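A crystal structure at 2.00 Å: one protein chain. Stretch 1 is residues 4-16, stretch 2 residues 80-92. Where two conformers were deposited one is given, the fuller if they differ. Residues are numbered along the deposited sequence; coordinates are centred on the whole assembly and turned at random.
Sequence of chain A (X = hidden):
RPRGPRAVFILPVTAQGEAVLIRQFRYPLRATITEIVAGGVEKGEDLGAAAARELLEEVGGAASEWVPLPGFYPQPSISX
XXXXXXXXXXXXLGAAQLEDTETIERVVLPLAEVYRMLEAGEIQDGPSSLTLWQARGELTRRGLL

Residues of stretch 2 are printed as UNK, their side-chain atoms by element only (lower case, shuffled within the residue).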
# COMPACT_ATOMS: atom_id res chain seq x y z
N GLY A 4 4.45 16.42 12.13
CA GLY A 4 5.43 15.63 11.40
C GLY A 4 5.42 15.91 9.90
O GLY A 4 4.56 16.66 9.42
N PRO A 5 6.39 15.34 9.16
CA PRO A 5 6.38 15.57 7.72
C PRO A 5 5.16 14.84 7.11
O PRO A 5 4.74 13.80 7.61
CB PRO A 5 7.70 14.95 7.25
CG PRO A 5 8.04 13.91 8.27
CD PRO A 5 7.40 14.33 9.56
N ARG A 6 4.58 15.43 6.07
CA ARG A 6 3.41 14.84 5.42
C ARG A 6 3.56 14.96 3.91
O ARG A 6 4.13 15.93 3.43
CB ARG A 6 2.13 15.55 5.85
CG ARG A 6 1.89 15.58 7.36
CD ARG A 6 0.61 16.31 7.77
NE ARG A 6 0.68 17.77 7.55
CZ ARG A 6 -0.37 18.58 7.45
NH1 ARG A 6 -1.62 18.12 7.53
NH2 ARG A 6 -0.17 19.88 7.24
N ALA A 7 3.03 13.99 3.15
CA ALA A 7 2.91 14.15 1.70
C ALA A 7 1.49 13.72 1.35
O ALA A 7 0.87 12.91 2.07
CB ALA A 7 3.93 13.28 0.99
N VAL A 8 1.00 14.25 0.23
CA VAL A 8 -0.33 13.93 -0.27
C VAL A 8 -0.19 13.11 -1.54
O VAL A 8 0.72 13.34 -2.32
CB VAL A 8 -1.15 15.23 -0.46
CG1 VAL A 8 -0.49 16.16 -1.48
CG2 VAL A 8 -2.55 14.88 -0.84
N PHE A 9 -1.05 12.10 -1.71
CA PHE A 9 -1.03 11.27 -2.91
C PHE A 9 -2.42 11.41 -3.49
O PHE A 9 -3.41 11.35 -2.77
CB PHE A 9 -0.72 9.81 -2.57
CG PHE A 9 0.74 9.52 -2.45
CD1 PHE A 9 1.39 8.76 -3.42
CD2 PHE A 9 1.48 10.03 -1.39
CE1 PHE A 9 2.78 8.52 -3.35
CE2 PHE A 9 2.86 9.80 -1.32
CZ PHE A 9 3.50 9.04 -2.30
N ILE A 10 -2.48 11.61 -4.79
CA ILE A 10 -3.73 11.86 -5.48
C ILE A 10 -3.91 10.93 -6.65
O ILE A 10 -3.12 10.96 -7.63
CB ILE A 10 -3.81 13.33 -6.05
CG1 ILE A 10 -3.64 14.37 -4.94
CG2 ILE A 10 -5.17 13.55 -6.78
CD1 ILE A 10 -2.24 14.87 -4.83
N LEU A 11 -4.98 10.15 -6.60
CA LEU A 11 -5.39 9.39 -7.76
C LEU A 11 -6.40 10.23 -8.58
O LEU A 11 -7.55 10.38 -8.17
CB LEU A 11 -6.02 8.05 -7.32
CG LEU A 11 -6.75 7.22 -8.40
CD1 LEU A 11 -5.79 6.95 -9.60
CD2 LEU A 11 -7.25 5.91 -7.72
N PRO A 12 -5.99 10.80 -9.73
CA PRO A 12 -6.87 11.70 -10.45
C PRO A 12 -7.65 10.90 -11.51
O PRO A 12 -7.05 10.12 -12.28
CB PRO A 12 -5.87 12.66 -11.15
CG PRO A 12 -4.50 12.20 -10.74
CD PRO A 12 -4.70 10.73 -10.43
N VAL A 13 -8.98 11.08 -11.54
CA VAL A 13 -9.82 10.33 -12.48
C VAL A 13 -10.69 11.33 -13.26
O VAL A 13 -11.36 12.20 -12.66
CB VAL A 13 -10.68 9.27 -11.78
CG1 VAL A 13 -11.75 8.66 -12.72
CG2 VAL A 13 -9.81 8.16 -11.11
N THR A 14 -10.70 11.19 -14.58
CA THR A 14 -11.50 12.10 -15.44
C THR A 14 -13.00 11.71 -15.45
O THR A 14 -13.37 10.62 -14.97
CB THR A 14 -10.96 12.06 -16.87
OG1 THR A 14 -11.27 10.77 -17.47
CG2 THR A 14 -9.48 12.24 -16.85
N ALA A 15 -13.84 12.61 -15.97
CA ALA A 15 -15.26 12.32 -16.23
C ALA A 15 -15.45 11.05 -17.05
O ALA A 15 -16.44 10.35 -16.89
CB ALA A 15 -15.95 13.53 -16.99
N GLN A 16 -14.49 10.77 -17.93
CA GLN A 16 -14.51 9.56 -18.76
C GLN A 16 -14.01 8.29 -18.06
O GLN A 16 -13.95 7.24 -18.67
CB GLN A 16 -13.64 9.78 -20.01
CG GLN A 16 -14.32 10.45 -21.18
CD GLN A 16 -14.91 11.80 -20.87
OE1 GLN A 16 -14.19 12.73 -20.49
NE2 GLN A 16 -16.22 11.94 -21.07
N UNK A 80 8.96 8.49 10.40
CA UNK A 80 7.65 8.92 10.86
C UNK A 80 6.73 9.61 9.84
O UNK A 80 5.65 10.06 10.21
N UNK A 81 7.14 9.68 8.56
CA UNK A 81 6.34 10.38 7.53
C UNK A 81 4.98 9.70 7.35
O UNK A 81 4.88 8.45 7.44
c UNK A 81 7.08 10.50 6.18
c UNK A 81 7.16 9.17 5.51
c UNK A 81 6.33 11.49 5.21
N UNK A 82 3.93 10.51 7.17
CA UNK A 82 2.58 10.02 6.86
C UNK A 82 2.21 10.45 5.44
O UNK A 82 2.45 11.60 5.03
c UNK A 82 1.93 10.15 9.28
c UNK A 82 1.52 10.51 7.87
c UNK A 82 0.13 9.94 7.58
N UNK A 83 1.66 9.49 4.70
CA UNK A 83 1.15 9.70 3.35
C UNK A 83 -0.36 9.75 3.44
O UNK A 83 -0.97 8.85 4.00
c UNK A 83 1.60 8.53 2.44
c UNK A 83 3.03 8.64 1.98
c UNK A 83 3.58 7.69 1.13
c UNK A 83 5.15 9.82 2.03
c UNK A 83 3.85 9.69 2.44
c UNK A 83 4.90 7.79 0.69
c UNK A 83 5.69 8.82 1.12
N UNK A 84 -0.96 10.83 2.92
CA UNK A 84 -2.39 10.99 2.87
C UNK A 84 -2.94 10.82 1.46
O UNK A 84 -2.73 11.68 0.60
c UNK A 84 -2.59 12.47 4.90
c UNK A 84 -2.15 12.62 7.65
c UNK A 84 -3.51 11.94 5.80
c UNK A 84 -1.22 13.16 6.79
o UNK A 84 -1.91 12.70 8.99
c UNK A 84 -2.81 12.37 3.42
c UNK A 84 -3.30 12.02 7.18
c UNK A 84 -1.43 13.07 5.41
N UNK A 85 -3.64 9.70 1.20
CA UNK A 85 -4.15 9.51 -0.16
C UNK A 85 -5.52 10.17 -0.38
O UNK A 85 -6.35 10.21 0.55
c UNK A 85 -3.79 8.51 2.04
c UNK A 85 -4.22 7.99 -0.31
c UNK A 85 -4.42 7.46 1.08
N UNK A 86 -5.73 10.75 -1.58
CA UNK A 86 -7.05 11.23 -1.98
C UNK A 86 -7.43 10.74 -3.39
O UNK A 86 -6.57 10.68 -4.31
c UNK A 86 -7.13 13.36 -0.44
c UNK A 86 -7.21 12.76 -1.88
c UNK A 86 -5.75 13.85 -0.20
c UNK A 86 -8.15 14.50 -0.19
N UNK A 87 -8.71 10.44 -3.54
CA UNK A 87 -9.29 10.24 -4.87
C UNK A 87 -9.86 11.57 -5.43
O UNK A 87 -10.77 12.18 -4.83
c UNK A 87 -12.33 7.99 -5.70
c UNK A 87 -11.23 8.98 -6.03
c UNK A 87 -10.33 8.45 -7.22
c UNK A 87 -10.38 9.20 -4.77
N UNK A 88 -9.34 12.01 -6.57
CA UNK A 88 -9.87 13.21 -7.25
C UNK A 88 -10.74 12.80 -8.47
O UNK A 88 -10.30 12.04 -9.34
c UNK A 88 -8.71 14.15 -7.65
N UNK A 89 -11.97 13.31 -8.53
CA UNK A 89 -12.90 12.93 -9.61
C UNK A 89 -13.19 14.11 -10.50
O UNK A 89 -12.89 15.28 -10.14
c UNK A 89 -13.79 11.16 -8.12
c UNK A 89 -14.20 12.36 -9.01
c UNK A 89 -13.56 9.85 -8.94
c UNK A 89 -14.69 10.93 -6.96
N UNK A 90 -13.77 13.84 -11.67
CA UNK A 90 -14.12 14.94 -12.58
C UNK A 90 -12.91 15.76 -13.03
O UNK A 90 -13.03 16.95 -13.32
N UNK A 91 -11.74 15.12 -13.15
CA UNK A 91 -10.51 15.83 -13.44
C UNK A 91 -10.40 16.28 -14.91
O UNK A 91 -10.70 15.53 -15.83
c UNK A 91 -9.25 14.99 -13.05
c UNK A 91 -7.97 15.80 -13.33
c UNK A 91 -9.33 14.57 -11.54
N UNK A 92 -10.07 17.56 -15.09
CA UNK A 92 -9.83 18.13 -16.42
C UNK A 92 -8.33 18.43 -16.54
O UNK A 92 -7.70 18.70 -15.53
c UNK A 92 -10.63 19.48 -16.63
o UNK A 92 -10.38 20.35 -15.55
c UNK A 92 -12.13 19.22 -16.70
O HOH W 1 4.70 12.62 10.26
O HOH W 2 -15.03 11.57 -12.62
O HOH W 3 -12.98 15.11 -16.94

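Position 80 has no side-chain atoms, so it is Gly-80; its O and Pro-5 O are joined by water 1, at 2.7 and 2.9 Å from the water O. Position 81 carries three carbons, one bearing the other two: Val-81, whose CG2 lies 3.7 Å from Pro-5 O; an apolar side chain suits the proline ring, with Pro-5 CG 4.1 Å from Val-81 CB. Position 82 has the same forked trio and is Val-82, a β-branched residue at ease in a strand. Its N gives a weak hydrogen bond to Pro-5 O (3.4 Å), and its O accepts from Ala-7 N (3.1 Å).

At position 83 one carbon leads to a six-carbon ring without oxygen: Phe-83. Phe-9 CE2 sits over one face of this ring, 3.3 Å from CD2 of Phe-83, and the two planes meet obliquely at 35°. Ala-7 CB also packs against the ring, 3.8 Å from Phe-83 CE1. Position 84 has a similar ring bearing one oxygen: Tyr-84. Its CE2 is 3.8 Å from Arg-6 CD, so the ring packs on the aliphatic part of the arginine.

Position 85 has three carbons closing a ring onto the backbone N: Pro-85. Proline lacks an N-H, yet no bond to stretch 1 is lost, because the strand's donors to stretch 1 lie at the even positions here; its CA instead approaches Phe-9 O (3.3 Å). Position 86 has four carbons forked at the second: Leu-86, its apolar chain matched to a valine, with CD1 3.4 Å from Val-8 CG2. The same fork at position 87 gives Leu-87, whose CD1 reaches Leu-11 CG (4.0 Å) and Val-13 CG2 (3.9 Å).

A lone carbon marks position 88 as Ala-88; this CB fits 3.7 Å from Ile-10 CG2. Position 89, again a forked four-carbon chain, is Leu-89. Its CB points away, but CD2 returns to 4.1 Å from Val-13 CB. Position 90 has no side chain, and its positive phi of 61° favours glycine: Gly-90, where the chain turns a corner. Position 91 has three carbons, forked at the first: Val-91, apolar like its neighbour, with CG2 4.0 Å from Pro-12 CB. Position 92 has one carbon bearing an oxygen and a carbon: Thr-92, exposed and out of contact.

The contact is a parallel β ladder. Successive bonds alternate in direction, among them Tyr-84 N to Ala-7 O (2.9 Å), Phe-9 N to Tyr-84 O (2.9 Å) and Leu-86 N to Phe-9 O (2.7 Å). From Arg-6 with Val-82 to Pro-12 with Ala-88, partners in register share a face, and diagonal neighbours meet there too: the Phe-9 and Phe-83 rings on one face, Val-8 and Leu-86 on the other.

Stretch 2 (80-92) GVVFYPLLALGVT
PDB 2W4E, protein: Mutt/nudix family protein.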